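Local coordinates for twitching motility pilus retraction protein (Geobacter sulfurreducens PCA, PDB 5ZFQ) that is a retraction ATPase of the type IV pilus, a six-subunit motor that probably uses ATP hydrolysis to drive pilus disassembly, at residues A[42-47]-A[120-125]; A[232-237]-A[267-272]; A[239-244]-A[280-285]. One frame throughout, in Å; residues are numbered along the deposited sequence.

Contact 1. Residues A[42-47]-A[120-125]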
loop_
_atom_site.group_PDB
_atom_site.type_symbol
_atom_site.label_atom_id
_atom_site.label_comp_id
_atom_site.label_asym_id
_atom_site.label_seq_id
_atom_site.Cartn_x
_atom_site.Cartn_y
_atom_site.Cartn_z
ATOM N N SER A 42 -22.011 8.963 39.612
ATOM C CA SER A 42 -21.638 9.308 38.236
ATOM C C SER A 42 -21.524 8.049 37.382
ATOM O O SER A 42 -21.904 8.049 36.217
ATOM C CB SER A 42 -20.315 10.101 38.190
ATOM O OG SER A 42 -19.224 9.364 38.722
ATOM N N ASP A 43 -21.020 6.972 37.978
ATOM C CA ASP A 43 -20.704 5.764 37.217
ATOM C C ASP A 43 -21.297 4.505 37.844
ATOM O O ASP A 43 -21.217 4.303 39.051
ATOM C CB ASP A 43 -19.189 5.618 37.085
ATOM C CG ASP A 43 -18.547 6.861 36.542
ATOM O OD1 ASP A 43 -18.502 6.991 35.308
ATOM O OD2 ASP A 43 -18.102 7.723 37.349
ATOM N N LEU A 44 -21.902 3.669 37.013
ATOM C CA LEU A 44 -22.448 2.395 37.467
ATOM C C LEU A 44 -21.682 1.239 36.814
ATOM O O LEU A 44 -21.519 1.194 35.580
ATOM C CB LEU A 44 -23.947 2.304 37.150
ATOM C CG LEU A 44 -24.574 0.915 37.331
ATOM C CD1 LEU A 44 -24.628 0.513 38.832
ATOM C CD2 LEU A 44 -25.958 0.846 36.662
ATOM N N HIS A 45 -21.186 0.314 37.631
ATOM C CA HIS A 45 -20.418 -0.794 37.075
ATOM C C HIS A 45 -21.160 -2.099 37.215
ATOM O O HIS A 45 -21.622 -2.450 38.301
ATOM C CB HIS A 45 -19.052 -0.895 37.731
ATOM C CG HIS A 45 -18.118 0.190 37.318
ATOM N ND1 HIS A 45 -17.213 0.035 36.292
ATOM C CD2 HIS A 45 -17.971 1.460 37.766
ATOM C CE1 HIS A 45 -16.538 1.162 36.133
ATOM N NE2 HIS A 45 -16.979 2.042 37.014
ATOM N N ILE A 46 -21.271 -2.800 36.090
ATOM C CA ILE A 46 -21.950 -4.091 36.029
ATOM C C ILE A 46 -20.961 -5.154 35.556
ATOM O O ILE A 46 -20.691 -5.291 34.354
ATOM C CB ILE A 46 -23.184 -4.072 35.068
ATOM C CG1 ILE A 46 -24.127 -2.920 35.429
ATOM C CG2 ILE A 46 -23.884 -5.421 35.078
ATOM C CD1 ILE A 46 -24.691 -3.024 36.854
ATOM N N THR A 47 -20.427 -5.913 36.503
ATOM C CA THR A 47 -19.469 -6.925 36.148
ATOM C C THR A 47 -19.665 -8.099 37.086
ATOM O O THR A 47 -20.220 -7.929 38.174
ATOM C CB THR A 47 -18.043 -6.369 36.220
ATOM O OG1 THR A 47 -17.165 -7.224 35.485
ATOM C CG2 THR A 47 -17.570 -6.261 37.662
ATOM N N GLY A 120 -20.522 -3.986 31.959
ATOM C CA GLY A 120 -21.075 -2.706 31.589
ATOM C C GLY A 120 -20.570 -1.572 32.451
ATOM O O GLY A 120 -20.341 -1.710 33.670
ATOM N N VAL A 121 -20.367 -0.434 31.807
ATOM C CA VAL A 121 -20.151 0.784 32.561
ATOM C C VAL A 121 -21.166 1.821 32.090
ATOM O O VAL A 121 -21.311 2.085 30.876
ATOM C CB VAL A 121 -18.712 1.322 32.425
ATOM C CG1 VAL A 121 -18.577 2.640 33.183
ATOM C CG2 VAL A 121 -17.722 0.289 32.954
ATOM N N PHE A 122 -21.879 2.390 33.060
ATOM C CA PHE A 122 -22.904 3.361 32.742
ATOM C C PHE A 122 -22.641 4.675 33.437
ATOM O O PHE A 122 -22.286 4.725 34.616
ATOM C CB PHE A 122 -24.272 2.774 33.070
ATOM C CG PHE A 122 -24.530 1.508 32.318
ATOM C CD1 PHE A 122 -25.085 1.544 31.053
ATOM C CD2 PHE A 122 -24.137 0.286 32.838
ATOM C CE1 PHE A 122 -25.272 0.366 30.331
ATOM C CE2 PHE A 122 -24.322 -0.895 32.130
ATOM C CZ PHE A 122 -24.895 -0.859 30.878
ATOM N N ARG A 123 -22.779 5.744 32.663
ATOM C CA ARG A 123 -22.371 7.070 33.107
ATOM C C ARG A 123 -23.505 8.057 32.916
ATOM O O ARG A 123 -24.090 8.135 31.846
ATOM C CB ARG A 123 -21.117 7.523 32.337
ATOM C CG ARG A 123 -19.942 6.553 32.436
ATOM C CD ARG A 123 -18.699 7.078 31.744
ATOM N NE ARG A 123 -18.788 6.966 30.291
ATOM C CZ ARG A 123 -18.297 7.855 29.417
ATOM N NH1 ARG A 123 -17.689 8.953 29.842
ATOM N NH2 ARG A 123 -18.419 7.645 28.105
ATOM N N VAL A 124 -23.815 8.806 33.962
ATOM C CA VAL A 124 -24.799 9.875 33.882
ATOM C C VAL A 124 -24.397 11.015 32.941
ATOM O O VAL A 124 -23.305 11.584 33.053
ATOM C CB VAL A 124 -25.066 10.476 35.273
ATOM C CG1 VAL A 124 -25.994 11.702 35.172
ATOM C CG2 VAL A 124 -25.665 9.413 36.184
ATOM N N ILE A 125 -25.287 11.336 32.008
ATOM C CA ILE A 125 -25.171 12.578 31.254
ATOM C C ILE A 125 -26.004 13.636 31.952
ATOM O O ILE A 125 -27.231 13.543 31.995
ATOM C CB ILE A 125 -25.649 12.442 29.797
ATOM C CG1 ILE A 125 -24.789 11.442 29.035
ATOM C CG2 ILE A 125 -25.592 13.778 29.097
ATOM C CD1 ILE A 125 -25.327 11.154 27.671
#

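Contact 2. Residues A[232-237]-A[267-272]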
loop_
_atom_site.group_PDB
_atom_site.type_symbol
_atom_site.label_atom_id
_atom_site.label_comp_id
_atom_site.label_asym_id
_atom_site.label_seq_id
_atom_site.Cartn_x
_atom_site.Cartn_y
_atom_site.Cartn_z
ATOM N N ARG A 232 -7.615 14.846 13.418
ATOM C CA ARG A 232 -6.869 13.632 13.096
ATOM C C ARG A 232 -6.015 13.791 11.835
ATOM O O ARG A 232 -4.796 13.639 11.860
ATOM C CB ARG A 232 -7.850 12.464 12.891
ATOM C CG ARG A 232 -8.486 11.888 14.158
ATOM C CD ARG A 232 -9.502 10.790 13.789
ATOM N NE ARG A 232 -10.158 10.072 14.901
ATOM C CZ ARG A 232 -10.569 10.577 16.074
ATOM N NH1 ARG A 232 -10.465 11.872 16.367
ATOM N NH2 ARG A 232 -11.140 9.767 16.959
ATOM N N ASP A 233 -6.691 14.115 10.739
ATOM C CA ASP A 233 -6.169 13.958 9.390
ATOM C C ASP A 233 -5.752 15.271 8.767
ATOM O O ASP A 233 -5.963 16.333 9.343
ATOM C CB ASP A 233 -7.247 13.343 8.512
ATOM C CG ASP A 233 -8.055 12.314 9.245
ATOM O OD1 ASP A 233 -7.573 11.171 9.424
ATOM O OD2 ASP A 233 -9.175 12.671 9.670
ATOM N N LEU A 234 -5.194 15.201 7.563
ATOM C CA LEU A 234 -5.016 16.400 6.747
ATOM C C LEU A 234 -6.384 16.887 6.278
ATOM O O LEU A 234 -6.627 18.095 6.139
ATOM C CB LEU A 234 -4.103 16.131 5.547
ATOM C CG LEU A 234 -2.621 15.880 5.841
ATOM C CD1 LEU A 234 -1.878 15.441 4.592
ATOM C CD2 LEU A 234 -1.989 17.127 6.417
ATOM N N GLU A 235 -7.276 15.926 6.056
ATOM C CA GLU A 235 -8.611 16.195 5.540
ATOM C C GLU A 235 -9.481 16.970 6.534
ATOM O O GLU A 235 -10.151 17.941 6.156
ATOM C CB GLU A 235 -9.292 14.882 5.158
ATOM C CG GLU A 235 -10.646 15.081 4.496
ATOM C CD GLU A 235 -11.121 13.856 3.726
ATOM O OE1 GLU A 235 -10.268 12.998 3.365
ATOM O OE2 GLU A 235 -12.347 13.767 3.464
ATOM N N THR A 236 -9.473 16.535 7.795
ATOM C CA THR A 236 -10.247 17.189 8.846
ATOM C C THR A 236 -9.744 18.620 9.105
ATOM O O THR A 236 -10.543 19.551 9.234
ATOM C CB THR A 236 -10.212 16.362 10.163
ATOM O OG1 THR A 236 -10.805 15.071 9.943
ATOM C CG2 THR A 236 -10.956 17.072 11.289
ATOM N N ILE A 237 -8.428 18.794 9.176
ATOM C CA ILE A 237 -7.843 20.120 9.345
ATOM C C ILE A 237 -8.266 21.074 8.215
ATOM O O ILE A 237 -8.605 22.253 8.448
ATOM C CB ILE A 237 -6.309 20.039 9.406
ATOM C CG1 ILE A 237 -5.864 19.273 10.639
ATOM C CG2 ILE A 237 -5.669 21.412 9.446
ATOM C CD1 ILE A 237 -4.360 19.173 10.725
ATOM N N VAL A 267 0.702 22.540 11.048
ATOM C CA VAL A 267 1.489 22.792 9.850
ATOM C C VAL A 267 2.237 21.548 9.400
ATOM O O VAL A 267 2.198 21.171 8.231
ATOM C CB VAL A 267 2.526 23.930 10.082
ATOM C CG1 VAL A 267 3.339 24.173 8.829
ATOM C CG2 VAL A 267 1.842 25.210 10.553
ATOM N N ASP A 268 2.920 20.924 10.354
ATOM C CA ASP A 268 3.918 19.918 10.057
ATOM C C ASP A 268 3.374 18.645 9.410
ATOM O O ASP A 268 4.136 17.898 8.807
ATOM C CB ASP A 268 4.688 19.570 11.340
ATOM C CG ASP A 268 5.593 20.718 11.819
ATOM O OD1 ASP A 268 5.842 21.663 11.024
ATOM O OD2 ASP A 268 6.073 20.664 12.984
ATOM N N VAL A 269 2.072 18.399 9.508
ATOM C CA VAL A 269 1.491 17.168 8.956
ATOM C C VAL A 269 1.276 17.277 7.455
ATOM O O VAL A 269 1.083 16.270 6.772
ATOM C CB VAL A 269 0.135 16.818 9.624
ATOM C CG1 VAL A 269 0.344 16.337 11.068
ATOM C CG2 VAL A 269 -0.801 18.014 9.575
ATOM N N PHE A 270 1.303 18.517 6.968
ATOM C CA PHE A 270 1.151 18.856 5.555
ATOM C C PHE A 270 2.458 18.767 4.779
ATOM O O PHE A 270 3.542 18.997 5.341
ATOM C CB PHE A 270 0.614 20.280 5.395
ATOM C CG PHE A 270 -0.840 20.417 5.674
ATOM C CD1 PHE A 270 -1.781 20.119 4.688
ATOM C CD2 PHE A 270 -1.281 20.862 6.918
ATOM C CE1 PHE A 270 -3.144 20.247 4.940
ATOM C CE2 PHE A 270 -2.634 20.994 7.181
ATOM C CZ PHE A 270 -3.570 20.685 6.187
ATOM N N PRO A 271 2.355 18.461 3.474
ATOM C CA PRO A 271 3.490 18.516 2.546
ATOM C C PRO A 271 4.192 19.874 2.595
ATOM O O PRO A 271 3.513 20.904 2.638
ATOM C CB PRO A 271 2.834 18.280 1.185
ATOM C CG PRO A 271 1.666 17.389 1.505
ATOM C CD PRO A 271 1.149 17.904 2.833
ATOM N N PRO A 272 5.533 19.874 2.617
ATOM C CA PRO A 272 6.347 21.097 2.645
ATOM C C PRO A 272 5.844 22.220 1.736
ATOM O O PRO A 272 5.929 23.385 2.127
ATOM C CB PRO A 272 7.721 20.596 2.184
ATOM C CG PRO A 272 7.790 19.216 2.748
ATOM C CD PRO A 272 6.370 18.663 2.706
#

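Contact 3. Residues A[239-244]-A[280-285]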
loop_
_atom_site.group_PDB
_atom_site.type_symbol
_atom_site.label_atom_id
_atom_site.label_comp_id
_atom_site.label_asym_id
_atom_site.label_seq_id
_atom_site.Cartn_x
_atom_site.Cartn_y
_atom_site.Cartn_z
ATOM N N ALA A 239 -10.897 20.864 6.434
ATOM C CA ALA A 239 -12.310 21.177 6.532
ATOM C C ALA A 239 -12.521 22.279 7.568
ATOM O O ALA A 239 -13.219 23.249 7.304
ATOM C CB ALA A 239 -13.117 19.932 6.877
ATOM N N ALA A 240 -11.904 22.122 8.739
ATOM C CA ALA A 240 -11.925 23.142 9.787
ATOM C C ALA A 240 -11.443 24.495 9.274
ATOM O O ALA A 240 -12.089 25.505 9.514
ATOM C CB ALA A 240 -11.065 22.704 10.988
ATOM N N LEU A 241 -10.301 24.510 8.585
ATOM C CA LEU A 241 -9.754 25.748 8.038
ATOM C C LEU A 241 -10.731 26.396 7.062
ATOM O O LEU A 241 -10.875 27.620 7.014
ATOM C CB LEU A 241 -8.418 25.487 7.354
ATOM C CG LEU A 241 -7.311 25.164 8.355
ATOM C CD1 LEU A 241 -6.054 24.616 7.674
ATOM C CD2 LEU A 241 -6.999 26.409 9.213
ATOM N N THR A 242 -11.412 25.543 6.307
ATOM C CA THR A 242 -12.350 25.983 5.304
ATOM C C THR A 242 -13.548 26.655 5.965
ATOM O O THR A 242 -13.956 27.752 5.569
ATOM C CB THR A 242 -12.784 24.798 4.439
ATOM O OG1 THR A 242 -11.645 24.348 3.699
ATOM C CG2 THR A 242 -13.930 25.160 3.486
ATOM N N LEU A 243 -14.092 26.006 6.986
ATOM C CA LEU A 243 -15.196 26.574 7.738
ATOM C C LEU A 243 -14.783 27.940 8.311
ATOM O O LEU A 243 -15.510 28.938 8.169
ATOM C CB LEU A 243 -15.638 25.596 8.838
ATOM C CG LEU A 243 -16.461 24.386 8.361
ATOM C CD1 LEU A 243 -16.351 23.220 9.299
ATOM C CD2 LEU A 243 -17.911 24.757 8.224
ATOM N N ALA A 244 -13.589 27.982 8.898
ATOM C CA ALA A 244 -13.087 29.168 9.578
ATOM C C ALA A 244 -12.807 30.318 8.613
ATOM O O ALA A 244 -13.031 31.476 8.957
ATOM C CB ALA A 244 -11.823 28.824 10.376
ATOM N N ALA A 280 -0.439 30.770 6.465
ATOM C CA ALA A 280 -1.123 31.995 6.054
ATOM C C ALA A 280 -2.583 31.921 6.455
ATOM O O ALA A 280 -3.144 32.885 6.961
ATOM C CB ALA A 280 -0.985 32.219 4.549
ATOM N N GLN A 281 -3.178 30.754 6.241
ATOM C CA GLN A 281 -4.535 30.475 6.679
ATOM C C GLN A 281 -4.693 30.589 8.189
ATOM O O GLN A 281 -5.623 31.252 8.688
ATOM C CB GLN A 281 -4.953 29.078 6.239
ATOM C CG GLN A 281 -5.653 29.039 4.905
ATOM C CD GLN A 281 -5.791 27.631 4.393
ATOM O OE1 GLN A 281 -4.801 26.896 4.298
ATOM N NE2 GLN A 281 -7.020 27.229 4.083
ATOM N N LEU A 282 -3.798 29.931 8.922
ATOM C CA LEU A 282 -3.877 29.940 10.370
ATOM C C LEU A 282 -3.775 31.353 10.900
ATOM O O LEU A 282 -4.474 31.719 11.848
ATOM C CB LEU A 282 -2.775 29.091 10.982
ATOM C CG LEU A 282 -3.052 27.621 11.248
ATOM C CD1 LEU A 282 -1.744 26.958 11.681
ATOM C CD2 LEU A 282 -4.123 27.475 12.311
ATOM N N SER A 283 -2.896 32.147 10.282
ATOM C CA SER A 283 -2.639 33.493 10.777
ATOM C C SER A 283 -3.911 34.315 10.640
ATOM O O SER A 283 -4.188 35.190 11.461
ATOM C CB SER A 283 -1.460 34.166 10.039
ATOM O OG SER A 283 -1.659 34.253 8.636
ATOM N N PHE A 284 -4.688 33.995 9.611
ATOM C CA PHE A 284 -5.914 34.718 9.305
ATOM C C PHE A 284 -7.098 34.302 10.203
ATOM O O PHE A 284 -7.810 35.166 10.732
ATOM C CB PHE A 284 -6.258 34.524 7.813
ATOM C CG PHE A 284 -7.602 35.068 7.416
ATOM C CD1 PHE A 284 -8.077 36.277 7.937
ATOM C CD2 PHE A 284 -8.391 34.384 6.501
ATOM C CE1 PHE A 284 -9.325 36.786 7.570
ATOM C CE2 PHE A 284 -9.638 34.888 6.124
ATOM C CZ PHE A 284 -10.100 36.096 6.668
ATOM N N VAL A 285 -7.293 32.993 10.384
ATOM C CA VAL A 285 -8.549 32.495 10.951
ATOM C C VAL A 285 -8.473 32.113 12.442
ATOM O O VAL A 285 -9.512 32.071 13.120
ATOM C CB VAL A 285 -9.089 31.255 10.155
ATOM C CG1 VAL A 285 -9.193 31.547 8.670
ATOM C CG2 VAL A 285 -8.240 30.030 10.413
#

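Contact 1. Residues A[42-47]-A[120-125]
F122 and L44 face each other as an antiparallel hydrogen-bonded pair, and with I46 they form the apolar side of this strand pairing. Two backbone bonds join the pair: L44 N gives to F122 O at 2.6 Å, and F122 N returns to L44 O at 2.8 Å. The two side chains leave the sheet on the same face, CB to CB 4.1 Å. L44 carries CG anti to its own N (chi1 169°), whereas the F122 ring swings beside its own N, toward I46. There CG1 of I46 lies at the ring edge, near the plane, 3.9 Å from CE2 of F122. I46 is bonded in both directions to G120, which has no side chain and lies close beside the F122 ring. The strands 43-46 and 117-125 are the central pair of a six-stranded antiparallel sheet in the N-terminal part of the chain, and helix 29-38 covers the apolar face through L33 and L36 on L44 and M29 on F122. On the other face, V121 CG1 sits over the ring of H45, 4.2 Å from its centroid, while V121 CG2 touches H45 ND1 at 3.4 Å. The far nitrogen of that ring, NE2, is hydrogen-bonded to D222 of the second subunit, so this face meets a neighbour in the assembly. Farther along, D43 and R123 run side by side with carboxylate and guanidinium nearly coplanar, yet OD1 of D43 meets only aliphatic carbon of R123, its NE staying 5.0 Å away.

Contact 2. Residues A[232-237]-A[267-272]
L234, in the first turn of helix 234-245, reaches across to V269 and F270 and buries more surface here than any other residue of the two segments. In this way the start of helix 234-245 packs on the turn that follows helix 259-268. CG of L234 lies anti to the carbonyl carbon (chi1 -70°); CD1 continues the extended chain, while CD2, the branch turned back beside CA, lies over the F270 ring. This CD2 methyl sits almost above the ring centre, 3.5 Å from the centroid of F270 and 12° off the normal, a CH-pi contact over the face. The same CD2 also lies against CG2 of V269 and near the V269 carbonyl oxygen, so one branch fills the angle between the ring and the preceding residue. The other branch, CD1, has a looser neighbour in P271, 4.3 Å from L234 CD1 to P271 CD. One turn after L234 comes I237, pointing toward the second segment. CG2 of I237 meets the F270 ring at its edge, 3.8 Å from CE2 of F270, while I237 CD1 touches V269 CG2 at 3.9 Å. F270 thus receives one aliphatic group over a face and another in its plane, and V278 of helix 275-285 packs on it as well. V269 also meets Y273 of the second subunit. With aliphatic and aromatic groups alone joining the side chains, the contact rests on dispersion and burial of apolar surface; the ring is packed by shape, with no polar bond between the segments.

Contact 3. Residues A[239-244]-A[280-285]
Two helices flanking the mixed beta-sheet of the presumed ATPase core, 234-245 and 275-285, pack here with their segment axes 10.2 Å apart at 45°. L241 and A244, one turn apart on the first helix, face Q281 and V285, one turn apart on the second. A244 gives the closer approach, its CB 3.7 Å from CB of V285. V285 holds CG2 between its backbone N and carbonyl carbon, and in that position the methyl touches A244 CB and also CD2 of L241, at 4.0 Å. The side chains of L241 and V285 cross at about a right angle, and L282 CD2 adds a looser contact, 4.4 Å from L241 CD2. The Q281 chain, extended beyond CG, brings NE2 to 4.0 Å from CB of L241, and the same NE2 is hydrogen-bonded to OE1 of E245, on the first helix. Toward the sheet, A244 and V285 both pack on L151 of strand 150-155; L282 also packs on I266 and V267 of helix 259-268 and on I320 of helix 314-321.

In the fold
From the N terminus, contact 1 comes first: strand 117-125 returns to pair with strand 43-46, closing a span of 72 residues in the antiparallel sheet. The chain then passes into the part built on the mixed sheet; contacts 2 and 3 lie across the chain's centre from contact 1. Contacts 2 and 3 cross rather than nest. Both start on helix 234-245; the end of helix 259-268 and its following turn complete contact 2, then helix 275-285 completes contact 3. Their centres lie about 12 Å apart and they meet where V267 packs on L282, binding three helices together. Contact 1 stands about 37 Å from contact 2, centre to centre, yet both touch the second subunit.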